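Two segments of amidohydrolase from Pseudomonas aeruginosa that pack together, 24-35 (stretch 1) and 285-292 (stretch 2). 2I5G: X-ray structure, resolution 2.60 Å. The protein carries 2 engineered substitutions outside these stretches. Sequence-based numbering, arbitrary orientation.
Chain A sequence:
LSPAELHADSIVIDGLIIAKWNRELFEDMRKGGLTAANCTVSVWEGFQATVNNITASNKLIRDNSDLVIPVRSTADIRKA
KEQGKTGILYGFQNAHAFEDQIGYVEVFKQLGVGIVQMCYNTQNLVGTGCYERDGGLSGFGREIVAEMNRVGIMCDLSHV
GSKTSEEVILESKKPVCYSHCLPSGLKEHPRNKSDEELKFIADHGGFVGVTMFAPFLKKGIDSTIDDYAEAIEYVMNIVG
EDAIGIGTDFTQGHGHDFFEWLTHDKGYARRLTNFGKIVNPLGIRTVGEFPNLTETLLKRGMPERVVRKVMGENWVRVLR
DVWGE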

# COMPACT_ATOMS: atom_id res chain seq x y z
N GLU A 24 -15.47 18.61 27.25
CA GLU A 24 -16.91 18.64 27.04
C GLU A 24 -17.40 17.34 26.42
O GLU A 24 -18.51 16.89 26.71
CB GLU A 24 -17.30 19.83 26.16
CG GLU A 24 -18.80 19.91 25.89
CD GLU A 24 -19.64 19.57 27.12
OE1 GLU A 24 -19.56 20.30 28.13
OE2 GLU A 24 -20.38 18.56 27.07
N LEU A 25 -16.57 16.73 25.57
CA LEU A 25 -16.95 15.48 24.93
C LEU A 25 -17.03 14.43 26.02
O LEU A 25 -17.97 13.63 26.07
CB LEU A 25 -15.91 15.08 23.88
CG LEU A 25 -16.18 13.83 23.03
CD1 LEU A 25 -15.85 12.58 23.82
CD2 LEU A 25 -17.64 13.81 22.58
N PHE A 26 -16.04 14.45 26.91
CA PHE A 26 -15.96 13.52 28.02
C PHE A 26 -17.19 13.60 28.92
O PHE A 26 -17.73 12.58 29.34
CB PHE A 26 -14.70 13.80 28.82
CG PHE A 26 -13.43 13.52 28.06
CD1 PHE A 26 -12.23 14.09 28.47
CD2 PHE A 26 -13.44 12.69 26.95
CE1 PHE A 26 -11.05 13.82 27.77
CE2 PHE A 26 -12.26 12.41 26.25
CZ PHE A 26 -11.07 12.98 26.66
N GLU A 27 -17.62 14.82 29.21
CA GLU A 27 -18.78 15.02 30.07
C GLU A 27 -20.08 14.55 29.42
O GLU A 27 -21.00 14.10 30.12
CB GLU A 27 -18.87 16.50 30.44
CG GLU A 27 -17.65 16.99 31.20
CD GLU A 27 -17.64 18.50 31.38
OE1 GLU A 27 -16.69 19.02 32.00
OE2 GLU A 27 -18.57 19.16 30.88
N ASP A 28 -20.16 14.64 28.10
CA ASP A 28 -21.36 14.22 27.38
C ASP A 28 -21.39 12.69 27.35
O ASP A 28 -22.46 12.08 27.22
CB ASP A 28 -21.34 14.80 25.96
CG ASP A 28 -22.74 14.96 25.37
OD1 ASP A 28 -23.65 15.42 26.10
OD2 ASP A 28 -22.94 14.63 24.18
N MSE A 29 -20.22 12.08 27.49
CA MSE A 29 -20.14 10.63 27.51
C MSE A 29 -20.70 10.20 28.86
O MSE A 29 -21.40 9.19 28.98
CB MSE A 29 -18.69 10.16 27.39
CG MSE A 29 -18.00 10.62 26.12
SE MSE A 29 -16.27 9.80 25.89
CE MSE A 29 -16.44 9.20 24.05
N ARG A 30 -20.39 10.99 29.88
CA ARG A 30 -20.87 10.72 31.22
C ARG A 30 -22.38 10.94 31.27
O ARG A 30 -23.11 10.13 31.84
CB ARG A 30 -20.15 11.62 32.22
CG ARG A 30 -18.70 11.21 32.50
CD ARG A 30 -18.63 9.97 33.39
NE ARG A 30 -19.13 8.78 32.72
CZ ARG A 30 -19.86 7.83 33.31
NH1 ARG A 30 -20.18 7.94 34.60
NH2 ARG A 30 -20.26 6.78 32.62
N LYS A 31 -22.85 12.04 30.68
CA LYS A 31 -24.28 12.33 30.66
C LYS A 31 -25.09 11.20 30.03
O LYS A 31 -26.24 10.97 30.39
CB LYS A 31 -24.55 13.63 29.89
CG LYS A 31 -26.04 13.94 29.71
CD LYS A 31 -26.24 15.31 29.08
CE LYS A 31 -27.72 15.65 28.87
NZ LYS A 31 -28.37 14.81 27.81
N GLY A 32 -24.48 10.50 29.08
CA GLY A 32 -25.18 9.41 28.42
C GLY A 32 -24.97 8.07 29.09
O GLY A 32 -25.46 7.04 28.61
N GLY A 33 -24.22 8.07 30.20
CA GLY A 33 -23.96 6.84 30.93
C GLY A 33 -23.09 5.83 30.19
O GLY A 33 -23.07 4.65 30.54
N LEU A 34 -22.37 6.30 29.19
CA LEU A 34 -21.49 5.46 28.39
C LEU A 34 -20.45 4.80 29.29
O LEU A 34 -19.81 5.46 30.10
CB LEU A 34 -20.79 6.31 27.33
CG LEU A 34 -20.06 5.64 26.16
CD1 LEU A 34 -21.07 4.87 25.32
CD2 LEU A 34 -19.37 6.70 25.30
N THR A 35 -20.28 3.49 29.15
CA THR A 35 -19.31 2.76 29.96
C THR A 35 -17.96 2.74 29.25
O THR A 35 -16.93 3.04 29.86
CB THR A 35 -19.75 1.32 30.22
OG1 THR A 35 -21.07 1.32 30.78
CG2 THR A 35 -18.81 0.64 31.19
N ARG A 285 -28.91 12.75 18.59
CA ARG A 285 -27.99 13.62 17.87
C ARG A 285 -26.67 13.83 18.62
O ARG A 285 -25.67 14.22 18.03
CB ARG A 285 -28.65 14.98 17.62
CG ARG A 285 -29.85 14.95 16.71
CD ARG A 285 -29.45 15.24 15.27
NE ARG A 285 -30.60 15.29 14.37
CZ ARG A 285 -31.61 16.15 14.47
NH1 ARG A 285 -31.63 17.05 15.45
NH2 ARG A 285 -32.60 16.13 13.59
N THR A 286 -26.68 13.60 19.93
CA THR A 286 -25.47 13.75 20.73
C THR A 286 -25.23 12.54 21.63
O THR A 286 -26.16 11.82 21.99
CB THR A 286 -25.54 15.01 21.64
OG1 THR A 286 -26.66 14.90 22.51
CG2 THR A 286 -25.65 16.26 20.81
N VAL A 287 -23.97 12.32 21.98
CA VAL A 287 -23.60 11.20 22.82
C VAL A 287 -24.42 11.20 24.10
O VAL A 287 -24.92 10.16 24.53
CB VAL A 287 -22.10 11.26 23.18
CG1 VAL A 287 -21.70 10.06 24.01
CG2 VAL A 287 -21.27 11.32 21.90
N GLY A 288 -24.59 12.38 24.69
CA GLY A 288 -25.36 12.49 25.91
C GLY A 288 -26.79 11.97 25.84
O GLY A 288 -27.49 11.91 26.85
N GLU A 289 -27.22 11.60 24.64
CA GLU A 289 -28.58 11.09 24.46
C GLU A 289 -28.64 9.57 24.31
O GLU A 289 -29.72 9.02 24.07
CB GLU A 289 -29.22 11.72 23.22
CG GLU A 289 -29.62 13.16 23.39
CD GLU A 289 -30.30 13.70 22.15
OE1 GLU A 289 -29.59 13.96 21.16
OE2 GLU A 289 -31.55 13.84 22.17
N PHE A 290 -27.50 8.91 24.47
CA PHE A 290 -27.41 7.45 24.35
C PHE A 290 -28.60 6.72 25.00
O PHE A 290 -29.19 5.82 24.39
CB PHE A 290 -26.10 6.95 24.96
CG PHE A 290 -25.24 6.18 24.00
CD1 PHE A 290 -25.60 4.89 23.60
CD2 PHE A 290 -24.08 6.74 23.47
CE1 PHE A 290 -24.81 4.18 22.70
CE2 PHE A 290 -23.29 6.04 22.56
CZ PHE A 290 -23.66 4.76 22.18
N PRO A 291 -28.97 7.10 26.23
CA PRO A 291 -30.09 6.44 26.91
C PRO A 291 -31.43 6.37 26.17
O PRO A 291 -32.30 5.58 26.55
CB PRO A 291 -30.19 7.19 28.24
CG PRO A 291 -29.50 8.50 27.98
CD PRO A 291 -28.35 8.12 27.10
N ASN A 292 -31.62 7.17 25.13
CA ASN A 292 -32.87 7.13 24.38
C ASN A 292 -32.94 5.88 23.51
O ASN A 292 -34.01 5.50 23.03
CB ASN A 292 -33.01 8.35 23.48
CG ASN A 292 -33.01 9.64 24.26
OD1 ASN A 292 -33.04 10.72 23.68
ND2 ASN A 292 -32.98 9.54 25.58

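Val287 is the apolar centre of this contact. Its CA-to-CB bond points toward stretch 1, and its two methyls meet different neighbours: Val287 CG1 lies 4.3 Å from Met29 CG and 4.3 Å from Leu34 CD2, while Val287 CG2 reaches Leu25 CD2 at 4.5 Å. A compact, beta-branched residue suits a place where the helix backbone is also near, Met29 CA being 3.9 Å from Val287 CG1. Met29, a selenomethionine here, directs its CB away and contributes mainly the base of its side chain. Leu34, just past the helix, points toward stretch 2 and sets CD1 over one face of the Phe290 ring, 4.1 Å from the ring centroid, a CH-pi contact that extends the buried apolar surface.

Beside this cluster the backbones close in, with Gly32 CA only 4.0 Å from Gly288 CA. Both glycines are buried, and each has a reason to be bare: an ideal CB on Gly32 would clash with the backbone, 2.6 Å from Val287 O, while one on Gly288 would fall 2.3 Å from Asp28 OD1, an atom of the carboxylate that bonds Gly288 N through OD2. Gly33 answers a different need. Its positive phi ends the helix in a Schellman motif, with Gly33 N hydrogen-bonded to Arg30 O and Leu34 N to Met29 O, and so carries the chain on to Leu34.

The polar edge serves the backbone of Gly288. Asp28, at chi1 -154° (t), leaves the helix sideways but brings OD2 within 2.8 Å of Gly288 N, accepting a hydrogen bond at 155°. Lys31 extends with its first three chi angles t, then turns at chi4 (m) so that Lys31 NZ donates to Gly288 O at 3.2 Å. One helical turn thus supplies an acceptor and a donor to the same glycine, satisfying peptide groups where the two backbones come close.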